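Local coordinates for reducing end xylose-releasing exo-oligoxylanase (Paenibacillus barengoltzii G22, PDB 5YXT), which probably hydrolyses xylo-oligosaccharides, releasing xylose from their reducing ends, as a glycoside hydrolase of family 8, at residues C[71-83]-C[360-374]. Residues are numbered along the deposited sequence; the frame is centred on the assembly and turned at random.
Sequences MSYGMMMAVQYDR and CLYLFALLALSGNYR
Phe364 pushes its ring into a hollow lined by Tyr73, Met76 and Met77. The leading edge, at CE2, meets one face of the Tyr73 ring in a T-shaped stack, with centroids 4.9 Å apart and planes at 85°. Met77 SD lies above a face of the Phe364 ring, 5.1 Å from its centroid. The Met77 chain bends at chi2 and chi3, which carries its methyl CE over to Leu363. There CE sits only 3.2 Å from Leu363 CD2, a tight fit. Cys360 closes the Tyr73 end, with SG at the ring edge and CB 3.8 Å from Tyr73 CD2. The phenol oxygen of Tyr73 is hydrogen-bonded to Arg264. At CE1 of Phe364, Met76 comes in with CG anti to the backbone N (chi1 -176°). This sets Met76 CG 3.7 Å from Tyr373 OH, while SD makes an oblique Met-aromatic contact with the Tyr373 ring.

Beyond the methionines, Gln80 fills the gap between Leu367 and the tail 372-374. Its CB rests on Leu367 CD1, and its side chain crosses that of Tyr373 at about a right angle. Arg374 N donates to Gln80 OE1 at 2.9 Å, almost straight but from above the carbonyl plane. Gln80 NE2 returns a bond to a lone pair of Arg374 O, also 2.9 Å long. The two bonds fix the amide's rotation, and Trp376 NE1 adds a third to OE1. A leucine here would probably leave both backbone groups of Arg374 without these partners and let the tail shift. A Schellman motif at Gly371 ends helix 355-369 and turns the chain toward Gln80. Segments 71-80 and 360-369 run in nearly the same direction, their axes 28° apart. Their parent helices, 68-80 and 355-369, pack as neighbours in the (alpha/alpha)6 barrel characteristic of glycoside hydrolase family 8.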
loop_
_atom_site.group_PDB
_atom_site.type_symbol
_atom_site.label_atom_id
_atom_site.label_comp_id
_atom_site.label_asym_id
_atom_site.label_seq_id
_atom_site.Cartn_x
_atom_site.Cartn_y
_atom_site.Cartn_z
ATOM N N MET C 71 -16.768 8.795 34.068
ATOM C CA MET C 71 -16.085 9.327 35.247
ATOM C C MET C 71 -14.648 8.828 35.310
ATOM O O MET C 71 -13.716 9.598 35.567
ATOM C CB MET C 71 -16.838 8.932 36.514
ATOM C CG MET C 71 -18.198 9.592 36.656
ATOM S SD MET C 71 -18.106 11.385 36.651
ATOM C CE MET C 71 -18.488 11.784 38.360
ATOM N N SER C 72 -14.452 7.530 35.073
ATOM C CA SER C 72 -13.098 6.991 35.125
ATOM C C SER C 72 -12.259 7.489 33.956
ATOM O O SER C 72 -11.052 7.722 34.116
ATOM C CB SER C 72 -13.153 5.463 35.154
ATOM O OG SER C 72 -13.636 4.960 33.927
ATOM N N TYR C 73 -12.869 7.666 32.777
ATOM C CA TYR C 73 -12.153 8.291 31.667
ATOM C C TYR C 73 -11.716 9.699 32.031
ATOM O O TYR C 73 -10.603 10.128 31.688
ATOM C CB TYR C 73 -13.039 8.364 30.427
ATOM C CG TYR C 73 -13.211 7.098 29.635
ATOM C CD1 TYR C 73 -12.469 5.962 29.920
ATOM C CD2 TYR C 73 -14.114 7.049 28.582
ATOM C CE1 TYR C 73 -12.627 4.800 29.177
ATOM C CE2 TYR C 73 -14.284 5.895 27.840
ATOM C CZ TYR C 73 -13.534 4.778 28.141
ATOM O OH TYR C 73 -13.690 3.636 27.398
ATOM N N GLY C 74 -12.614 10.457 32.661
ATOM C CA GLY C 74 -12.279 11.816 33.045
ATOM C C GLY C 74 -11.115 11.861 34.010
ATOM O O GLY C 74 -10.238 12.721 33.901
ATOM N N MET C 75 -11.085 10.935 34.964
ATOM C CA MET C 75 -9.954 10.904 35.881
ATOM C C MET C 75 -8.668 10.547 35.145
ATOM O O MET C 75 -7.612 11.124 35.425
ATOM C CB MET C 75 -10.226 9.929 37.023
ATOM C CG MET C 75 -11.140 10.507 38.082
ATOM S SD MET C 75 -11.883 9.234 39.098
ATOM C CE MET C 75 -10.415 8.625 39.933
ATOM N N MET C 76 -8.735 9.623 34.176
ATOM C CA MET C 76 -7.516 9.291 33.444
ATOM C C MET C 76 -7.038 10.470 32.604
ATOM O O MET C 76 -5.838 10.766 32.580
ATOM C CB MET C 76 -7.711 8.048 32.567
ATOM C CG MET C 76 -6.386 7.630 31.852
ATOM S SD MET C 76 -5.025 7.123 32.973
ATOM C CE MET C 76 -5.488 5.431 33.339
ATOM N N MET C 77 -7.954 11.166 31.912
ATOM C CA MET C 77 -7.545 12.369 31.183
ATOM C C MET C 77 -6.949 13.413 32.126
ATOM O O MET C 77 -5.946 14.055 31.794
ATOM C CB MET C 77 -8.716 12.985 30.391
ATOM C CG MET C 77 -9.290 12.169 29.223
ATOM S SD MET C 77 -11.096 12.336 29.193
ATOM C CE MET C 77 -11.543 13.434 27.870
ATOM N N ALA C 78 -7.554 13.596 33.300
ATOM C CA ALA C 78 -7.094 14.643 34.219
ATOM C C ALA C 78 -5.692 14.342 34.767
ATOM O O ALA C 78 -4.855 15.248 34.886
ATOM C CB ALA C 78 -8.101 14.815 35.359
ATOM N N VAL C 79 -5.397 13.076 35.060
ATOM C CA VAL C 79 -4.069 12.769 35.576
ATOM C C VAL C 79 -3.034 12.777 34.451
ATOM O O VAL C 79 -1.882 13.167 34.671
ATOM C CB VAL C 79 -4.081 11.439 36.361
ATOM C CG1 VAL C 79 -4.489 10.272 35.480
ATOM C CG2 VAL C 79 -2.711 11.181 37.060
ATOM N N GLN C 80 -3.410 12.398 33.229
ATOM C CA GLN C 80 -2.453 12.494 32.128
ATOM C C GLN C 80 -2.143 13.950 31.791
ATOM O O GLN C 80 -1.000 14.293 31.478
ATOM C CB GLN C 80 -2.989 11.758 30.899
ATOM C CG GLN C 80 -3.058 10.241 31.058
ATOM C CD GLN C 80 -1.704 9.607 31.286
ATOM O OE1 GLN C 80 -0.681 10.176 30.948
ATOM N NE2 GLN C 80 -1.697 8.416 31.875
ATOM N N TYR C 81 -3.146 14.813 31.854
ATOM C CA TYR C 81 -3.002 16.226 31.532
ATOM C C TYR C 81 -2.596 17.085 32.731
ATOM O O TYR C 81 -2.448 18.301 32.576
ATOM C CB TYR C 81 -4.312 16.753 30.926
ATOM C CG TYR C 81 -4.129 17.992 30.076
ATOM C CD1 TYR C 81 -3.479 17.934 28.854
ATOM C CD2 TYR C 81 -4.603 19.218 30.505
ATOM C CE1 TYR C 81 -3.309 19.073 28.084
ATOM C CE2 TYR C 81 -4.446 20.354 29.746
ATOM C CZ TYR C 81 -3.800 20.278 28.540
ATOM O OH TYR C 81 -3.649 21.422 27.798
ATOM N N ASP C 82 -2.425 16.490 33.917
ATOM C CA ASP C 82 -1.896 17.179 35.104
ATOM C C ASP C 82 -2.853 18.261 35.609
ATOM O O ASP C 82 -2.472 19.419 35.794
ATOM C CB ASP C 82 -0.511 17.775 34.834
ATOM C CG ASP C 82 0.276 18.008 36.097
ATOM O OD1 ASP C 82 -0.216 17.642 37.184
ATOM O OD2 ASP C 82 1.390 18.571 36.004
ATOM N N ARG C 83 -4.111 17.883 35.837
ATOM C CA ARG C 83 -5.070 18.775 36.493
ATOM C C ARG C 83 -5.715 18.033 37.654
ATOM O O ARG C 83 -6.755 17.377 37.515
ATOM C CB ARG C 83 -6.095 19.310 35.512
ATOM C CG ARG C 83 -5.578 20.580 34.825
ATOM C CD ARG C 83 -5.839 20.526 33.348
ATOM N NE ARG C 83 -5.683 21.797 32.618
ATOM C CZ ARG C 83 -4.523 22.401 32.339
ATOM N NH1 ARG C 83 -3.360 21.855 32.702
ATOM N NH2 ARG C 83 -4.531 23.548 31.659
ATOM N N CYS C 360 -14.551 11.591 24.338
ATOM C CA CYS C 360 -13.635 10.861 25.218
ATOM C C CYS C 360 -12.582 10.113 24.413
ATOM O O CYS C 360 -11.381 10.176 24.718
ATOM C CB CYS C 360 -14.409 9.869 26.087
ATOM S SG CYS C 360 -15.472 10.626 27.308
ATOM N N LEU C 361 -13.023 9.369 23.392
ATOM C CA LEU C 361 -12.094 8.613 22.565
ATOM C C LEU C 361 -11.165 9.551 21.806
ATOM O O LEU C 361 -9.979 9.254 21.615
ATOM C CB LEU C 361 -12.874 7.722 21.594
ATOM C CG LEU C 361 -13.310 6.342 22.104
ATOM C CD1 LEU C 361 -13.824 6.410 23.509
ATOM C CD2 LEU C 361 -14.355 5.736 21.171
ATOM N N TYR C 362 -11.693 10.696 21.384
ATOM C CA TYR C 362 -10.897 11.683 20.658
ATOM C C TYR C 362 -9.731 12.193 21.510
ATOM O O TYR C 362 -8.583 12.260 21.045
ATOM C CB TYR C 362 -11.822 12.823 20.232
ATOM C CG TYR C 362 -11.238 13.860 19.320
ATOM C CD1 TYR C 362 -10.306 14.783 19.785
ATOM C CD2 TYR C 362 -11.662 13.959 18.008
ATOM C CE1 TYR C 362 -9.793 15.745 18.958
ATOM C CE2 TYR C 362 -11.152 14.934 17.169
ATOM C CZ TYR C 362 -10.218 15.817 17.650
ATOM O OH TYR C 362 -9.709 16.787 16.819
ATOM N N LEU C 363 -10.006 12.557 22.764
ATOM C CA LEU C 363 -8.935 13.076 23.606
ATOM C C LEU C 363 -7.923 11.990 23.942
ATOM O O LEU C 363 -6.713 12.252 23.950
ATOM C CB LEU C 363 -9.493 13.708 24.881
ATOM C CG LEU C 363 -8.427 14.431 25.725
ATOM C CD1 LEU C 363 -7.601 15.408 24.902
ATOM C CD2 LEU C 363 -9.022 15.184 26.889
ATOM N N PHE C 364 -8.391 10.766 24.203
ATOM C CA PHE C 364 -7.468 9.660 24.449
ATOM C C PHE C 364 -6.507 9.492 23.280
ATOM O O PHE C 364 -5.295 9.342 23.473
ATOM C CB PHE C 364 -8.232 8.357 24.681
ATOM C CG PHE C 364 -8.703 8.160 26.099
ATOM C CD1 PHE C 364 -7.967 8.641 27.169
ATOM C CD2 PHE C 364 -9.877 7.455 26.357
ATOM C CE1 PHE C 364 -8.395 8.453 28.469
ATOM C CE2 PHE C 364 -10.314 7.245 27.662
ATOM C CZ PHE C 364 -9.577 7.744 28.721
ATOM N N ALA C 365 -7.041 9.503 22.052
ATOM C CA ALA C 365 -6.206 9.347 20.869
ATOM C C ALA C 365 -5.189 10.474 20.761
ATOM O O ALA C 365 -4.012 10.236 20.471
ATOM C CB ALA C 365 -7.077 9.292 19.609
ATOM N N LEU C 366 -5.631 11.714 20.990
ATOM C CA LEU C 366 -4.726 12.857 20.876
ATOM C C LEU C 366 -3.630 12.799 21.931
ATOM O O LEU C 366 -2.467 13.103 21.643
ATOM C CB LEU C 366 -5.519 14.160 20.994
ATOM C CG LEU C 366 -4.787 15.480 20.726
ATOM C CD1 LEU C 366 -3.949 15.382 19.448
ATOM C CD2 LEU C 366 -5.812 16.637 20.656
ATOM N N LEU C 367 -3.983 12.434 23.167
ATOM C CA LEU C 367 -2.963 12.226 24.197
ATOM C C LEU C 367 -1.968 11.147 23.784
ATOM O O LEU C 367 -0.751 11.319 23.921
ATOM C CB LEU C 367 -3.623 11.853 25.525
ATOM C CG LEU C 367 -4.271 12.991 26.309
ATOM C CD1 LEU C 367 -5.092 12.393 27.434
ATOM C CD2 LEU C 367 -3.196 13.928 26.863
ATOM N N ALA C 368 -2.474 10.009 23.304
ATOM C CA ALA C 368 -1.587 8.903 22.961
ATOM C C ALA C 368 -0.721 9.248 21.758
ATOM O O ALA C 368 0.477 8.954 21.752
ATOM C CB ALA C 368 -2.395 7.633 22.695
ATOM N N LEU C 369 -1.298 9.904 20.747
ATOM C CA LEU C 369 -0.558 10.173 19.518
ATOM C C LEU C 369 0.417 11.331 19.659
ATOM O O LEU C 369 1.260 11.521 18.777
ATOM C CB LEU C 369 -1.524 10.471 18.366
ATOM C CG LEU C 369 -2.340 9.273 17.884
ATOM C CD1 LEU C 369 -3.473 9.731 16.965
ATOM C CD2 LEU C 369 -1.438 8.257 17.195
ATOM N N SER C 370 0.306 12.118 20.725
ATOM C CA SER C 370 1.235 13.207 20.976
ATOM C C SER C 370 2.316 12.823 21.980
ATOM O O SER C 370 3.144 13.664 22.329
ATOM C CB SER C 370 0.475 14.454 21.458
ATOM O OG SER C 370 -0.216 14.225 22.682
ATOM N N GLY C 371 2.331 11.569 22.438
ATOM C CA GLY C 371 3.301 11.142 23.427
ATOM C C GLY C 371 2.965 11.552 24.839
ATOM O O GLY C 371 3.874 11.706 25.666
ATOM N N ASN C 372 1.675 11.701 25.149
ATOM C CA ASN C 372 1.218 12.244 26.422
ATOM C C ASN C 372 0.272 11.313 27.176
ATOM O O ASN C 372 -0.378 11.748 28.132
ATOM C CB ASN C 372 0.554 13.606 26.185
ATOM C CG ASN C 372 1.583 14.681 25.875
ATOM O OD1 ASN C 372 2.486 14.908 26.677
ATOM N ND2 ASN C 372 1.476 15.317 24.706
ATOM N N TYR C 373 0.185 10.051 26.778
ATOM C CA TYR C 373 -0.573 9.029 27.499
ATOM C C TYR C 373 0.489 8.089 28.076
ATOM O O TYR C 373 0.923 7.140 27.418
ATOM C CB TYR C 373 -1.551 8.324 26.550
ATOM C CG TYR C 373 -2.701 7.576 27.197
ATOM C CD1 TYR C 373 -2.654 7.180 28.524
ATOM C CD2 TYR C 373 -3.841 7.270 26.462
ATOM C CE1 TYR C 373 -3.705 6.484 29.097
ATOM C CE2 TYR C 373 -4.902 6.587 27.026
ATOM C CZ TYR C 373 -4.827 6.185 28.340
ATOM O OH TYR C 373 -5.891 5.493 28.890
ATOM N N ARG C 374 0.916 8.374 29.303
ATOM C CA ARG C 374 2.131 7.806 29.871
ATOM C C ARG C 374 1.868 6.961 31.107
ATOM O O ARG C 374 0.817 7.053 31.748
ATOM C CB ARG C 374 3.118 8.905 30.251
ATOM C CG ARG C 374 3.410 9.826 29.102
ATOM C CD ARG C 374 4.560 10.732 29.422
ATOM N NE ARG C 374 4.873 11.586 28.290
ATOM C CZ ARG C 374 6.085 12.069 28.049
ATOM N NH1 ARG C 374 7.092 11.771 28.867
ATOM N NH2 ARG C 374 6.283 12.842 26.990
HETATM O O HOH W 1 0.892 12.541 30.267
#